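Local coordinates for protein PrgB (Enterococcus faecalis, PDB 6EVU) that promotes cell aggregation, biofilm formation and conjugation by binding and compacting DNA, the piece described here being its adhesin domain, at residues L186-L200 / G270-F282. Residues are numbered along the deposited sequence; the frame is centred on the assembly and turned at random.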
loop_
_atom_site.group_PDB
_atom_site.type_symbol
_atom_site.label_atom_id
_atom_site.label_comp_id
_atom_site.label_asym_id
_atom_site.label_seq_id
_atom_site.Cartn_x
_atom_site.Cartn_y
_atom_site.Cartn_z
ATOM N N LEU A 186 21.236 -1.335 -3.389
ATOM C CA LEU A 186 20.814 0.043 -3.589
ATOM C C LEU A 186 21.058 0.467 -5.047
ATOM O O LEU A 186 21.903 -0.133 -5.742
ATOM C CB LEU A 186 21.553 0.966 -2.615
ATOM C CG LEU A 186 21.097 0.620 -1.194
ATOM C CD1 LEU A 186 22.042 1.227 -0.174
ATOM C CD2 LEU A 186 19.611 1.015 -0.944
ATOM N N PRO A 187 20.296 1.445 -5.569
ATOM C CA PRO A 187 20.400 1.746 -6.998
ATOM C C PRO A 187 21.674 2.494 -7.377
ATOM O O PRO A 187 22.220 3.292 -6.602
ATOM C CB PRO A 187 19.156 2.590 -7.286
ATOM C CG PRO A 187 18.650 3.066 -5.986
ATOM C CD PRO A 187 19.073 2.034 -4.964
ATOM N N ASP A 188 22.146 2.209 -8.597
ATOM C CA ASP A 188 23.182 3.021 -9.218
ATOM C C ASP A 188 22.641 4.391 -9.554
ATOM O O ASP A 188 21.445 4.557 -9.804
ATOM C CB ASP A 188 23.678 2.407 -10.533
ATOM C CG ASP A 188 24.420 1.114 -10.337
ATOM O OD1 ASP A 188 24.941 0.843 -9.233
ATOM O OD2 ASP A 188 24.492 0.363 -11.331
ATOM N N LYS A 189 23.571 5.350 -9.654
ATOM C CA LYS A 189 23.233 6.758 -9.861
ATOM C C LYS A 189 22.187 6.961 -10.954
ATOM O O LYS A 189 21.181 7.654 -10.743
ATOM C CB LYS A 189 24.498 7.544 -10.194
ATOM C CG LYS A 189 24.224 8.921 -10.768
ATOM C CD LYS A 189 25.494 9.770 -10.809
ATOM C CE LYS A 189 25.334 10.933 -11.779
ATOM N NZ LYS A 189 24.088 11.717 -11.516
ATOM N N ASP A 190 22.388 6.361 -12.122
ATOM C CA ASP A 190 21.504 6.653 -13.240
ATOM C C ASP A 190 20.479 5.555 -13.482
ATOM O O ASP A 190 19.840 5.525 -14.529
ATOM C CB ASP A 190 22.325 6.954 -14.503
ATOM C CG ASP A 190 23.008 8.337 -14.433
ATOM O OD1 ASP A 190 22.300 9.335 -14.146
ATOM O OD2 ASP A 190 24.244 8.430 -14.640
ATOM N N SER A 191 20.219 4.711 -12.486
ATOM C CA SER A 191 19.281 3.602 -12.649
ATOM C C SER A 191 18.458 3.474 -11.377
ATOM O O SER A 191 18.548 2.477 -10.647
ATOM C CB SER A 191 20.032 2.314 -12.987
ATOM O OG SER A 191 20.766 2.484 -14.215
ATOM N N PRO A 192 17.625 4.484 -11.086
ATOM C CA PRO A 192 16.801 4.449 -9.878
ATOM C C PRO A 192 15.860 3.256 -9.850
ATOM O O PRO A 192 15.525 2.662 -10.876
ATOM C CB PRO A 192 16.012 5.763 -9.951
ATOM C CG PRO A 192 15.992 6.134 -11.414
ATOM C CD PRO A 192 17.323 5.651 -11.939
ATOM N N PHE A 193 15.477 2.888 -8.632
ATOM C CA PHE A 193 14.395 1.928 -8.426
ATOM C C PHE A 193 13.085 2.557 -8.852
ATOM O O PHE A 193 12.829 3.740 -8.576
ATOM C CB PHE A 193 14.251 1.572 -6.947
ATOM C CG PHE A 193 15.330 0.715 -6.399
ATOM C CD1 PHE A 193 16.190 -0.010 -7.219
ATOM C CD2 PHE A 193 15.495 0.627 -5.027
ATOM C CE1 PHE A 193 17.176 -0.842 -6.639
ATOM C CE2 PHE A 193 16.464 -0.203 -4.476
ATOM C CZ PHE A 193 17.298 -0.905 -5.238
ATOM N N ALA A 194 12.236 1.765 -9.486
ATOM C CA ALA A 194 10.881 2.196 -9.784
ATOM C C ALA A 194 9.899 1.176 -9.220
ATOM O O ALA A 194 10.049 -0.041 -9.421
ATOM C CB ALA A 194 10.678 2.399 -11.296
ATOM N N TYR A 195 8.865 1.673 -8.564
ATOM C CA TYR A 195 7.872 0.792 -7.975
ATOM C C TYR A 195 6.484 1.351 -8.216
ATOM O O TYR A 195 6.314 2.553 -8.439
ATOM C CB TYR A 195 8.077 0.597 -6.474
ATOM C CG TYR A 195 8.303 1.852 -5.617
ATOM C CD1 TYR A 195 9.552 2.464 -5.522
ATOM C CD2 TYR A 195 7.257 2.378 -4.884
ATOM C CE1 TYR A 195 9.724 3.634 -4.682
ATOM C CE2 TYR A 195 7.406 3.478 -4.041
ATOM C CZ TYR A 195 8.630 4.096 -3.952
ATOM O OH TYR A 195 8.762 5.162 -3.113
ATOM N N ALA A 196 5.506 0.449 -8.237
ATOM C CA ALA A 196 4.142 0.820 -8.556
ATOM C C ALA A 196 3.417 1.325 -7.314
ATOM O O ALA A 196 3.623 0.839 -6.195
ATOM C CB ALA A 196 3.389 -0.381 -9.108
ATOM N N LEU A 197 2.512 2.270 -7.514
ATOM C CA LEU A 197 1.585 2.676 -6.467
ATOM C C LEU A 197 0.266 2.506 -7.197
ATOM O O LEU A 197 -0.081 3.322 -8.065
ATOM C CB LEU A 197 1.821 4.108 -5.992
ATOM C CG LEU A 197 3.287 4.256 -5.570
ATOM C CD1 LEU A 197 3.715 5.684 -5.597
ATOM C CD2 LEU A 197 3.457 3.611 -4.226
ATOM N N SER A 198 -0.431 1.416 -6.908
ATOM C CA SER A 198 -1.574 0.991 -7.693
ATOM C C SER A 198 -2.828 0.887 -6.848
ATOM O O SER A 198 -2.791 0.998 -5.615
ATOM C CB SER A 198 -1.307 -0.359 -8.370
ATOM O OG SER A 198 -0.306 -0.170 -9.362
ATOM N N SER A 199 -3.934 0.706 -7.569
ATOM C CA SER A 199 -5.211 0.383 -6.964
ATOM C C SER A 199 -5.574 1.411 -5.890
ATOM O O SER A 199 -5.964 1.072 -4.749
ATOM C CB SER A 199 -5.157 -1.035 -6.397
ATOM O OG SER A 199 -6.442 -1.540 -6.121
ATOM N N LEU A 200 -5.360 2.699 -6.171
ATOM C CA LEU A 200 -5.680 3.695 -5.135
ATOM C C LEU A 200 -7.085 4.205 -5.435
ATOM O O LEU A 200 -7.281 5.236 -6.087
ATOM C CB LEU A 200 -4.647 4.822 -5.057
ATOM C CG LEU A 200 -3.219 4.341 -4.767
ATOM C CD1 LEU A 200 -2.210 5.476 -4.910
ATOM C CD2 LEU A 200 -3.196 3.749 -3.351
ATOM N N GLY A 270 -6.033 4.519 -11.269
ATOM C CA GLY A 270 -5.717 4.689 -9.862
ATOM C C GLY A 270 -4.273 4.431 -9.493
ATOM O O GLY A 270 -4.008 3.945 -8.384
ATOM N N SER A 271 -3.320 4.836 -10.336
ATOM C CA SER A 271 -1.915 4.525 -10.101
ATOM C C SER A 271 -1.021 5.751 -10.186
ATOM O O SER A 271 -1.382 6.818 -10.725
ATOM C CB SER A 271 -1.408 3.464 -11.068
ATOM O OG SER A 271 -2.275 2.354 -11.050
ATOM N N GLY A 272 0.171 5.565 -9.633
ATOM C CA GLY A 272 1.293 6.458 -9.822
ATOM C C GLY A 272 2.543 5.606 -9.875
ATOM O O GLY A 272 2.473 4.376 -9.786
ATOM N N VAL A 273 3.684 6.272 -9.963
ATOM C CA VAL A 273 4.974 5.598 -9.950
ATOM C C VAL A 273 5.824 6.173 -8.823
ATOM O O VAL A 273 5.867 7.398 -8.644
ATOM C CB VAL A 273 5.685 5.742 -11.302
ATOM C CG1 VAL A 273 7.018 5.047 -11.255
ATOM C CG2 VAL A 273 4.768 5.169 -12.395
ATOM N N GLY A 274 6.442 5.292 -8.041
ATOM C CA GLY A 274 7.465 5.675 -7.086
ATOM C C GLY A 274 8.855 5.490 -7.675
ATOM O O GLY A 274 9.139 4.475 -8.328
ATOM N N LEU A 275 9.699 6.505 -7.486
ATOM C CA LEU A 275 11.084 6.504 -7.966
ATOM C C LEU A 275 12.000 6.707 -6.770
ATOM O O LEU A 275 11.746 7.589 -5.937
ATOM C CB LEU A 275 11.343 7.593 -9.043
ATOM C CG LEU A 275 10.787 7.132 -10.399
ATOM C CD1 LEU A 275 10.570 8.272 -11.402
ATOM C CD2 LEU A 275 11.659 6.044 -10.973
ATOM N N ALA A 276 13.029 5.869 -6.643
ATOM C CA ALA A 276 13.929 5.956 -5.494
ATOM C C ALA A 276 15.384 5.933 -5.966
ATOM O O ALA A 276 15.841 4.934 -6.529
ATOM C CB ALA A 276 13.680 4.829 -4.485
ATOM N N ASN A 277 16.124 7.022 -5.707
ATOM C CA ASN A 277 17.578 7.010 -5.875
ATOM C C ASN A 277 18.275 6.546 -4.598
ATOM O O ASN A 277 19.323 7.058 -4.231
ATOM C CB ASN A 277 18.086 8.396 -6.306
ATOM C CG ASN A 277 17.467 8.874 -7.615
ATOM O OD1 ASN A 277 17.813 8.378 -8.694
ATOM N ND2 ASN A 277 16.559 9.848 -7.530
ATOM N N GLY A 278 17.660 5.628 -3.869
ATOM C CA GLY A 278 18.144 5.191 -2.569
ATOM C C GLY A 278 17.180 4.120 -2.078
ATOM O O GLY A 278 16.387 3.599 -2.858
ATOM N N ARG A 279 17.262 3.788 -0.781
ATOM C CA ARG A 279 16.332 2.853 -0.158
ATOM C C ARG A 279 14.883 3.309 -0.335
ATOM O O ARG A 279 14.551 4.487 -0.110
ATOM C CB ARG A 279 16.681 2.737 1.346
ATOM C CG ARG A 279 15.934 1.557 2.057
ATOM C CD ARG A 279 16.399 1.414 3.523
ATOM N NE ARG A 279 17.815 1.044 3.635
ATOM C CZ ARG A 279 18.701 1.615 4.426
ATOM N NH1 ARG A 279 18.373 2.658 5.205
ATOM N NH2 ARG A 279 19.941 1.148 4.425
ATOM N N ILE A 280 14.027 2.379 -0.738
ATOM C CA ILE A 280 12.594 2.641 -0.889
ATOM C C ILE A 280 11.955 2.920 0.459
ATOM O O ILE A 280 12.076 2.124 1.398
ATOM C CB ILE A 280 11.899 1.438 -1.541
ATOM C CG1 ILE A 280 12.367 1.327 -3.002
ATOM C CG2 ILE A 280 10.368 1.570 -1.436
ATOM C CD1 ILE A 280 11.760 0.101 -3.698
ATOM N N SER A 281 11.182 3.985 0.535
ATOM C CA SER A 281 10.466 4.272 1.793
ATOM C C SER A 281 9.370 5.283 1.507
ATOM O O SER A 281 9.627 6.278 0.832
ATOM C CB SER A 281 11.416 4.832 2.825
ATOM O OG SER A 281 10.752 4.980 4.089
ATOM N N PHE A 282 8.157 5.016 1.962
ATOM C CA PHE A 282 7.027 5.898 1.661
ATOM C C PHE A 282 5.906 5.489 2.604
ATOM O O PHE A 282 6.025 4.487 3.328
ATOM C CB PHE A 282 6.587 5.780 0.195
ATOM C CG PHE A 282 6.113 4.395 -0.162
ATOM C CD1 PHE A 282 7.007 3.392 -0.481
ATOM C CD2 PHE A 282 4.734 4.108 -0.138
ATOM C CE1 PHE A 282 6.577 2.097 -0.741
ATOM C CE2 PHE A 282 4.266 2.821 -0.411
ATOM C CZ PHE A 282 5.192 1.803 -0.703
HETATM O O HOH W 1 19.314 6.092 -8.656
HETATM O O HOH W 2 1.754 1.984 -11.150
#
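The Tyr195 ring lies flat between Gly274 and Ile280. Gly274 CA sits 3.7 Å from the centroid of the Tyr195 ring and 11° off its normal, a CH-pi contact over the middle of one face; Ile280 CG2 meets the opposite face nearer the rim. CG of Tyr195 stands between its backbone N and carbonyl carbon (chi1 48°), which folds the ring across the neighbouring strand, over a residue without a side chain. Phe282 extends the cluster: its plane is 27° from that of Tyr195, but the rings are slid apart and barely overlap, with Tyr195 CE2 3.6 Å from Phe282 CD1. Leu197 CD2 rests over a face of the Phe282 ring. Farther along, Phe193 CD2 touches Ile280 CG1 at 3.8 Å, the two side chains crossing near a right angle.

Behind this layer, strands 193-197 and 272-276 pair antiparallel through six backbone hydrogen bonds; Tyr195 N to Gly274 O and Gly274 N to Tyr195 O both measure 2.8 Å. On the other face of the sheet, Ala194 CB packs against Leu275 CD2 at 3.8 Å. Beside Asn277, a water lies within hydrogen-bonding distance of Asp188 O and Asn277 OD1, though it may not donate to both at once.

The Tyr195 hydroxyl is hydrogen-bonded to Asn221 OD1, on the third strand of this small sheet. Strand 280-287 belongs to the large antiparallel sheet, so this apolar, aromatic-rich layer joins two sheets of the adhesin domain, with the tyrosine's polar end satisfied by Asn221.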